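Local coordinates for protein acetyl-CoA acetyltransferase (Mycobacterium smegmatis, PDB 4EGV) that probably acts as an acyltransferase and is a monomeric, thiolase-like protein with a thiolase fold, at residues 136-141 / 272-277. Sequence-based numbering, arbitrary orientation.
Sequences VVLIFG and GAALLM
Strands 136-141 and 272-277 run antiparallel, their axes at 167°, and are zipped by three pairs of backbone hydrogen bonds: Val-137 with Met-277, Ile-139 with Leu-275 and Gly-141 with Ala-273. The bond from Val-137 N to Met-277 O (3.0 Å) is almost straight. Leu-275 N reaches Ile-139 O at 2.8 Å, but from above the carbonyl plane. Between these lie the non-hydrogen-bonded pairs Leu-138/Leu-276 and Phe-140/Ala-274; in the latter, Phe-140 CA and Ala-274 CA lie 4.0 Å apart.

On the face of Ile-139, the selenomethionine Met-277 bends at chi3 and lays CE against Ile-139 CD1 (3.6 Å), the two side chains crossing obliquely. On the other face, Leu-138 and Leu-276 both carry CG anti to the backbone N. This brings Leu-138 CD1 over the opposite backbone, 3.3 Å from Leu-275 O, while Leu-276 CD1 meets Val-136 CG1 at 4.0 Å. The side chain of Phe-140 meets Ala-274 by its CB, 3.9 Å from Ala-274 CB; its chi1 of 47° sends the ring away, edge-on to Leu-138 CG.

The pair sits buried in a mixed sheet of the thiolase fold, where strand 70-73 flanks 136-143 in parallel and strand 20-29 flanks 271-279. Helices 117-130 and 383-397 pack on the Ile-139 face, helices 42-56 and 93-101 on the Leu-138 face.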
ATOM      1  N   VAL A 136     -25.128  -9.121  -1.179  1.00 41.89           N
ATOM      2  CA  VAL A 136     -24.053  -9.925  -0.596  1.00 39.97           C
ATOM      3  C   VAL A 136     -22.852 -10.055  -1.534  1.00 38.71           C
ATOM      4  O   VAL A 136     -22.959 -10.550  -2.651  1.00 37.74           O
ATOM      5  CB  VAL A 136     -24.519 -11.324  -0.165  1.00 39.99           C
ATOM      6  CG1 VAL A 136     -23.427 -12.047   0.616  1.00 38.53           C
ATOM      7  CG2 VAL A 136     -25.782 -11.234   0.631  1.00 39.64           C
ATOM      8  N   VAL A 137     -21.706  -9.609  -1.053  1.00 37.06           N
ATOM      9  CA  VAL A 137     -20.527  -9.565  -1.862  1.00 35.65           C
ATOM     10  C   VAL A 137     -19.395 -10.304  -1.170  1.00 34.00           C
ATOM     11  O   VAL A 137     -19.228 -10.215   0.018  1.00 33.22           O
ATOM     12  CB  VAL A 137     -20.117  -8.088  -2.127  1.00 36.16           C
ATOM     13  CG1 VAL A 137     -18.782  -7.979  -2.923  1.00 36.30           C
ATOM     14  CG2 VAL A 137     -21.240  -7.333  -2.823  1.00 35.32           C
ATOM     15  N   LEU A 138     -18.625 -11.044  -1.943  1.00 32.53           N
ATOM     16  CA  LEU A 138     -17.396 -11.684  -1.474  1.00 30.92           C
ATOM     17  C   LEU A 138     -16.175 -11.147  -2.212  1.00 30.06           C
ATOM     18  O   LEU A 138     -16.114 -11.155  -3.415  1.00 29.14           O
ATOM     19  CB  LEU A 138     -17.459 -13.224  -1.603  1.00 30.91           C
ATOM     20  CG  LEU A 138     -16.272 -14.002  -1.013  1.00 30.28           C
ATOM     21  CD1 LEU A 138     -16.165 -13.746   0.503  1.00 29.95           C
ATOM     22  CD2 LEU A 138     -16.345 -15.478  -1.284  1.00 26.65           C
ATOM     23  N   ILE A 139     -15.202 -10.674  -1.451  1.00 29.64           N
ATOM     24  CA  ILE A 139     -13.946 -10.193  -1.964  1.00 29.52           C
ATOM     25  C   ILE A 139     -12.815 -11.156  -1.566  1.00 28.54           C
ATOM     26  O   ILE A 139     -12.840 -11.727  -0.485  1.00 28.22           O
ATOM     27  CB  ILE A 139     -13.738  -8.790  -1.408  1.00 30.28           C
ATOM     28  CG1 ILE A 139     -14.702  -7.821  -2.082  1.00 31.78           C
ATOM     29  CG2 ILE A 139     -12.315  -8.270  -1.593  1.00 31.05           C
ATOM     30  CD1 ILE A 139     -14.890  -6.530  -1.288  1.00 34.69           C
ATOM     31  N   PHE A 140     -11.849 -11.386  -2.437  1.00 27.49           N
ATOM     32  CA  PHE A 140     -10.785 -12.309  -2.090  1.00 27.40           C
ATOM     33  C   PHE A 140      -9.552 -12.037  -2.932  1.00 27.66           C
ATOM     34  O   PHE A 140      -9.615 -11.325  -3.930  1.00 26.20           O
ATOM     35  CB  PHE A 140     -11.225 -13.786  -2.201  1.00 27.94           C
ATOM     36  CG  PHE A 140     -11.957 -14.102  -3.469  1.00 29.03           C
ATOM     37  CD1 PHE A 140     -11.283 -14.193  -4.678  1.00 27.46           C
ATOM     38  CD2 PHE A 140     -13.337 -14.251  -3.459  1.00 30.57           C
ATOM     39  CE1 PHE A 140     -11.957 -14.454  -5.862  1.00 29.33           C
ATOM     40  CE2 PHE A 140     -14.045 -14.507  -4.677  1.00 32.74           C
ATOM     41  CZ  PHE A 140     -13.330 -14.611  -5.867  1.00 32.07           C
ATOM     42  N   GLY A 141      -8.413 -12.573  -2.505  1.00 28.12           N
ATOM     43  CA  GLY A 141      -7.187 -12.444  -3.262  1.00 30.03           C
ATOM     44  C   GLY A 141      -6.213 -13.462  -2.749  1.00 31.72           C
ATOM     45  O   GLY A 141      -6.465 -14.022  -1.724  1.00 31.77           O
ATOM     46  N   GLY A 272      -3.900 -16.553   1.319  1.00 34.52           N
ATOM     47  CA  GLY A 272      -5.148 -16.024   0.810  1.00 32.54           C
ATOM     48  C   GLY A 272      -5.865 -15.224   1.859  1.00 31.16           C
ATOM     49  O   GLY A 272      -5.682 -15.447   3.040  1.00 31.12           O
ATOM     50  N   ALA A 273      -6.660 -14.265   1.418  1.00 29.92           N
ATOM     51  CA  ALA A 273      -7.527 -13.504   2.292  1.00 28.50           C
ATOM     52  C   ALA A 273      -8.894 -13.272   1.613  1.00 27.86           C
ATOM     53  O   ALA A 273      -8.944 -13.148   0.414  1.00 28.31           O
ATOM     54  CB  ALA A 273      -6.838 -12.211   2.691  1.00 27.34           C
ATOM     55  N   ALA A 274      -9.987 -13.238   2.376  1.00 27.48           N
ATOM     56  CA  ALA A 274     -11.321 -12.970   1.864  1.00 26.97           C
ATOM     57  C   ALA A 274     -12.126 -12.099   2.811  1.00 27.41           C
ATOM     58  O   ALA A 274     -11.962 -12.177   4.018  1.00 27.25           O
ATOM     59  CB  ALA A 274     -12.032 -14.250   1.594  1.00 26.02           C
ATOM     60  N   LEU A 275     -12.984 -11.250   2.256  1.00 28.13           N
ATOM     61  CA  LEU A 275     -13.935 -10.478   3.052  1.00 29.33           C
ATOM     62  C   LEU A 275     -15.383 -10.694   2.632  1.00 29.38           C
ATOM     63  O   LEU A 275     -15.729 -10.595   1.489  1.00 28.75           O
ATOM     64  CB  LEU A 275     -13.612  -8.965   3.008  1.00 29.92           C
ATOM     65  CG  LEU A 275     -12.154  -8.509   3.186  1.00 31.02           C
ATOM     66  CD1 LEU A 275     -11.934  -7.094   2.687  1.00 31.09           C
ATOM     67  CD2 LEU A 275     -11.692  -8.674   4.621  1.00 30.99           C
ATOM     68  N   LEU A 276     -16.234 -10.969   3.587  1.00 30.71           N
ATOM     69  CA  LEU A 276     -17.629 -11.118   3.321  1.00 31.67           C
ATOM     70  C   LEU A 276     -18.408  -9.925   3.840  1.00 32.77           C
ATOM     71  O   LEU A 276     -18.340  -9.596   4.987  1.00 32.28           O
ATOM     72  CB  LEU A 276     -18.109 -12.413   3.948  1.00 31.41           C
ATOM     73  CG  LEU A 276     -19.537 -12.939   3.751  1.00 31.55           C
ATOM     74  CD1 LEU A 276     -19.974 -13.159   2.258  1.00 26.38           C
ATOM     75  CD2 LEU A 276     -19.662 -14.181   4.611  1.00 29.64           C
HETATM   76  N   MSE A 277     -19.165  -9.295   2.960  1.00 35.20           N
HETATM   77  CA  MSE A 277     -19.827  -8.039   3.224  1.00 38.15           C
HETATM   78  C   MSE A 277     -21.264  -8.109   2.777  1.00 38.58           C
HETATM   79  O   MSE A 277     -21.588  -8.782   1.808  1.00 38.29           O
HETATM   80  CB  MSE A 277     -19.129  -6.979   2.428  1.00 39.30           C
HETATM   81  CG  MSE A 277     -19.425  -5.550   2.855  1.00 46.41           C
HETATM   82 SE   MSE A 277     -18.428  -4.229   1.732  1.00 58.91          SE
HETATM   83  CE  MSE A 277     -16.819  -5.286   1.443  1.00 58.73           C
TER